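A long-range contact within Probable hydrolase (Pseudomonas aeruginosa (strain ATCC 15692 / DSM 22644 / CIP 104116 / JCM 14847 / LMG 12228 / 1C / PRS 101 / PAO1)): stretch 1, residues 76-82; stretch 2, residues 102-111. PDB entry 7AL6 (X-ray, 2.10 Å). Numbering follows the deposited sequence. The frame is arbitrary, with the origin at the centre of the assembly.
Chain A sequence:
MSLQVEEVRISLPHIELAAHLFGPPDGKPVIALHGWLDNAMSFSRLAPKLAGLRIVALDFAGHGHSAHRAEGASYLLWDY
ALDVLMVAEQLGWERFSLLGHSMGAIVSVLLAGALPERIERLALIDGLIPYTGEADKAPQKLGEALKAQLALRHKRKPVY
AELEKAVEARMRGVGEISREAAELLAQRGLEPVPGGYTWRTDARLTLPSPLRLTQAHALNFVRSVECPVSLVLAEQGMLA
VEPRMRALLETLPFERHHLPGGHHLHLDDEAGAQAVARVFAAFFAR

Stretch 1, residues 76-82: LLWDYAL
Stretch 2 102-111: SMGAIVSVLL

Helices that cross at a steep angle tend to share a short patch of surface; one way to fill it is to seat a large side chain in a hollow of the partner, with a small residue close by. The contact between residues 76-82 and 102-111 of this probable hydrolase is a compact example. L76 and S102 occupy the N-cap positions of helices 77-82 and 103-111, both of which continue later in the chain. Their N-to-C directions differ by 72° (signed crossing angle -72°), and the axes approach to 9.0 Å. Backbone torsions stay near -63/-42 through most of both helices, whereas L76 is extended at -88/161 and S102 adopts 53/-121. The N of L76 donates to OD2 of D79 at 2.8 Å, tying the start of the first helix to its own first turn.

The principal bump is L77. Its CA-to-CB bond points toward the second helix, and with chi1 m and chi2 t the side chain enters a hollow lined by M103, I106, V107 and L110, as a knob enters a hole. L77 CB lies 3.6 Å from L110 CD1; L77 CD1 meets I106 CG2 at 4.0 Å; L77 CD2 reaches M103 CG at 4.1 Å and V107 CG2 at 4.2 Å. I106 and L110 are both m,t, while V107 is t.

One turn on, Y80 (chi1 -66°, chi2 -55°) also points toward the partner. Its CB rests 3.9 Å from V107 CG2, and its CE2 is 3.7 Å from M103 SD. M103, with chi angles t, t and p, brings that sulfur to 4.7 Å from the ring centroid, 52° off the normal, an oblique sulfur-aromatic approach. V107 CG2 approaches L77 and Y80; V107 CG1 is also close to Y80 CB, at 4.0 Å, and lies 4.3 Å from A81 CB.

The register is marked by A81 and L111, whose CA atoms are 5.8 Å apart; the CA-to-CB bond of A81 points sideways. L111 (t,p) places CD1 4.4 Å from A81 CB and 4.0 Å from A81 O. W78, at chi1 45° and chi2 89°, and L82, at t,p, direct their CB atoms away from the partner.

No hydrogen bond crosses between the stretches. The contact buries 411 Å², summed over both sides, and the side-chain contacts that cross it are apolar, with the sulfur-aromatic approach among them. Within the second helix, the CA-to-CB bond of S108 points away, its chi1 is m, and S108 OG donates to G104 O at 2.8 Å.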

# COMPACT_ATOMS: atom_id res chain seq x y z
N LEU A 76 -14.06 7.19 9.18
CA LEU A 76 -15.03 8.24 9.60
C LEU A 76 -16.25 8.19 8.68
O LEU A 76 -16.15 7.65 7.60
CB LEU A 76 -14.34 9.60 9.62
CG LEU A 76 -13.07 9.63 10.45
CD1 LEU A 76 -12.47 11.01 10.50
CD2 LEU A 76 -13.30 9.09 11.83
N LEU A 77 -17.37 8.76 9.12
CA LEU A 77 -18.65 8.66 8.40
C LEU A 77 -18.53 9.25 6.99
O LEU A 77 -19.04 8.64 6.10
CB LEU A 77 -19.74 9.37 9.21
CG LEU A 77 -20.14 8.69 10.51
CD1 LEU A 77 -21.06 9.58 11.32
CD2 LEU A 77 -20.80 7.36 10.26
N TRP A 78 -17.84 10.37 6.80
CA TRP A 78 -17.66 11.02 5.48
C TRP A 78 -16.72 10.19 4.59
O TRP A 78 -16.74 10.43 3.41
CB TRP A 78 -17.25 12.48 5.61
CG TRP A 78 -16.18 12.74 6.60
CD1 TRP A 78 -14.85 12.71 6.38
CD2 TRP A 78 -16.36 13.04 7.99
NE1 TRP A 78 -14.19 12.98 7.54
CE2 TRP A 78 -15.09 13.17 8.54
CE3 TRP A 78 -17.47 13.18 8.81
CZ2 TRP A 78 -14.89 13.48 9.87
CZ3 TRP A 78 -17.27 13.45 10.14
CH2 TRP A 78 -16.00 13.60 10.66
N ASP A 79 -15.86 9.36 5.15
CA ASP A 79 -14.99 8.44 4.39
C ASP A 79 -15.90 7.42 3.68
O ASP A 79 -15.72 7.23 2.50
CB ASP A 79 -13.94 7.76 5.29
CG ASP A 79 -12.96 8.70 5.96
OD1 ASP A 79 -12.55 9.63 5.32
OD2 ASP A 79 -12.63 8.47 7.08
N TYR A 80 -16.89 6.87 4.37
CA TYR A 80 -17.86 5.98 3.74
C TYR A 80 -18.67 6.71 2.68
O TYR A 80 -18.99 6.13 1.63
CB TYR A 80 -18.82 5.38 4.78
CG TYR A 80 -18.24 4.43 5.81
CD1 TYR A 80 -17.52 3.28 5.44
CD2 TYR A 80 -18.44 4.68 7.18
CE1 TYR A 80 -17.01 2.43 6.42
CE2 TYR A 80 -17.92 3.84 8.15
CZ TYR A 80 -17.22 2.70 7.76
OH TYR A 80 -16.71 1.88 8.73
N ALA A 81 -19.02 7.98 2.94
CA ALA A 81 -19.81 8.74 1.97
C ALA A 81 -19.06 8.91 0.67
O ALA A 81 -19.63 8.76 -0.41
CB ALA A 81 -20.16 10.11 2.55
N LEU A 82 -17.77 9.27 0.76
CA LEU A 82 -16.97 9.37 -0.45
C LEU A 82 -16.95 8.04 -1.21
O LEU A 82 -17.13 8.01 -2.43
CB LEU A 82 -15.55 9.85 -0.09
CG LEU A 82 -14.58 9.97 -1.29
CD1 LEU A 82 -15.11 10.94 -2.36
CD2 LEU A 82 -13.20 10.35 -0.87
N SER A 102 -29.22 1.56 9.75
CA SER A 102 -28.44 2.01 10.90
C SER A 102 -27.29 2.92 10.48
O SER A 102 -27.55 4.01 9.93
CB SER A 102 -27.95 0.79 11.70
OG SER A 102 -27.52 1.21 12.97
N MET A 103 -26.04 2.57 10.79
CA MET A 103 -24.92 3.39 10.29
C MET A 103 -25.06 3.72 8.80
O MET A 103 -24.64 4.80 8.34
CB MET A 103 -23.57 2.68 10.49
CG MET A 103 -22.38 3.58 10.13
SD MET A 103 -20.75 2.75 10.30
CE MET A 103 -20.89 1.58 8.94
N GLY A 104 -25.55 2.77 8.02
CA GLY A 104 -25.69 3.01 6.60
C GLY A 104 -26.73 4.06 6.29
O GLY A 104 -26.64 4.74 5.25
N ALA A 105 -27.74 4.17 7.16
CA ALA A 105 -28.73 5.24 7.05
C ALA A 105 -28.11 6.57 7.41
O ALA A 105 -28.35 7.58 6.74
CB ALA A 105 -29.95 4.97 7.96
N ILE A 106 -27.22 6.58 8.40
CA ILE A 106 -26.53 7.80 8.77
C ILE A 106 -25.69 8.31 7.62
O ILE A 106 -25.67 9.52 7.32
CB ILE A 106 -25.69 7.57 10.03
CG1 ILE A 106 -26.61 7.28 11.21
CG2 ILE A 106 -24.80 8.77 10.26
CD1 ILE A 106 -25.88 6.84 12.42
N VAL A 107 -24.97 7.39 6.94
CA VAL A 107 -24.10 7.77 5.84
C VAL A 107 -24.94 8.31 4.69
O VAL A 107 -24.56 9.27 4.01
CB VAL A 107 -23.24 6.56 5.41
CG1 VAL A 107 -22.54 6.83 4.10
CG2 VAL A 107 -22.21 6.25 6.48
N SER A 108 -26.09 7.70 4.48
CA SER A 108 -26.98 8.10 3.41
C SER A 108 -27.46 9.53 3.61
O SER A 108 -27.53 10.30 2.64
CB SER A 108 -28.19 7.17 3.35
OG SER A 108 -27.85 5.85 2.99
N VAL A 109 -27.83 9.88 4.86
CA VAL A 109 -28.30 11.23 5.16
C VAL A 109 -27.20 12.25 4.93
O VAL A 109 -27.45 13.34 4.40
CB VAL A 109 -28.82 11.32 6.62
CG1 VAL A 109 -28.99 12.80 7.08
CG2 VAL A 109 -30.15 10.57 6.78
N LEU A 110 -25.98 11.93 5.32
CA LEU A 110 -24.81 12.82 5.13
C LEU A 110 -24.63 13.06 3.63
O LEU A 110 -24.50 14.17 3.25
CB LEU A 110 -23.56 12.16 5.70
CG LEU A 110 -23.41 12.20 7.22
CD1 LEU A 110 -22.03 11.72 7.62
CD2 LEU A 110 -23.66 13.59 7.77
N LEU A 111 -24.69 12.02 2.83
CA LEU A 111 -24.53 12.10 1.37
C LEU A 111 -25.68 12.90 0.74
O LEU A 111 -25.41 13.76 -0.05
CB LEU A 111 -24.46 10.68 0.83
CG LEU A 111 -23.98 10.53 -0.60
CD1 LEU A 111 -22.72 11.32 -0.85
CD2 LEU A 111 -23.77 9.07 -0.91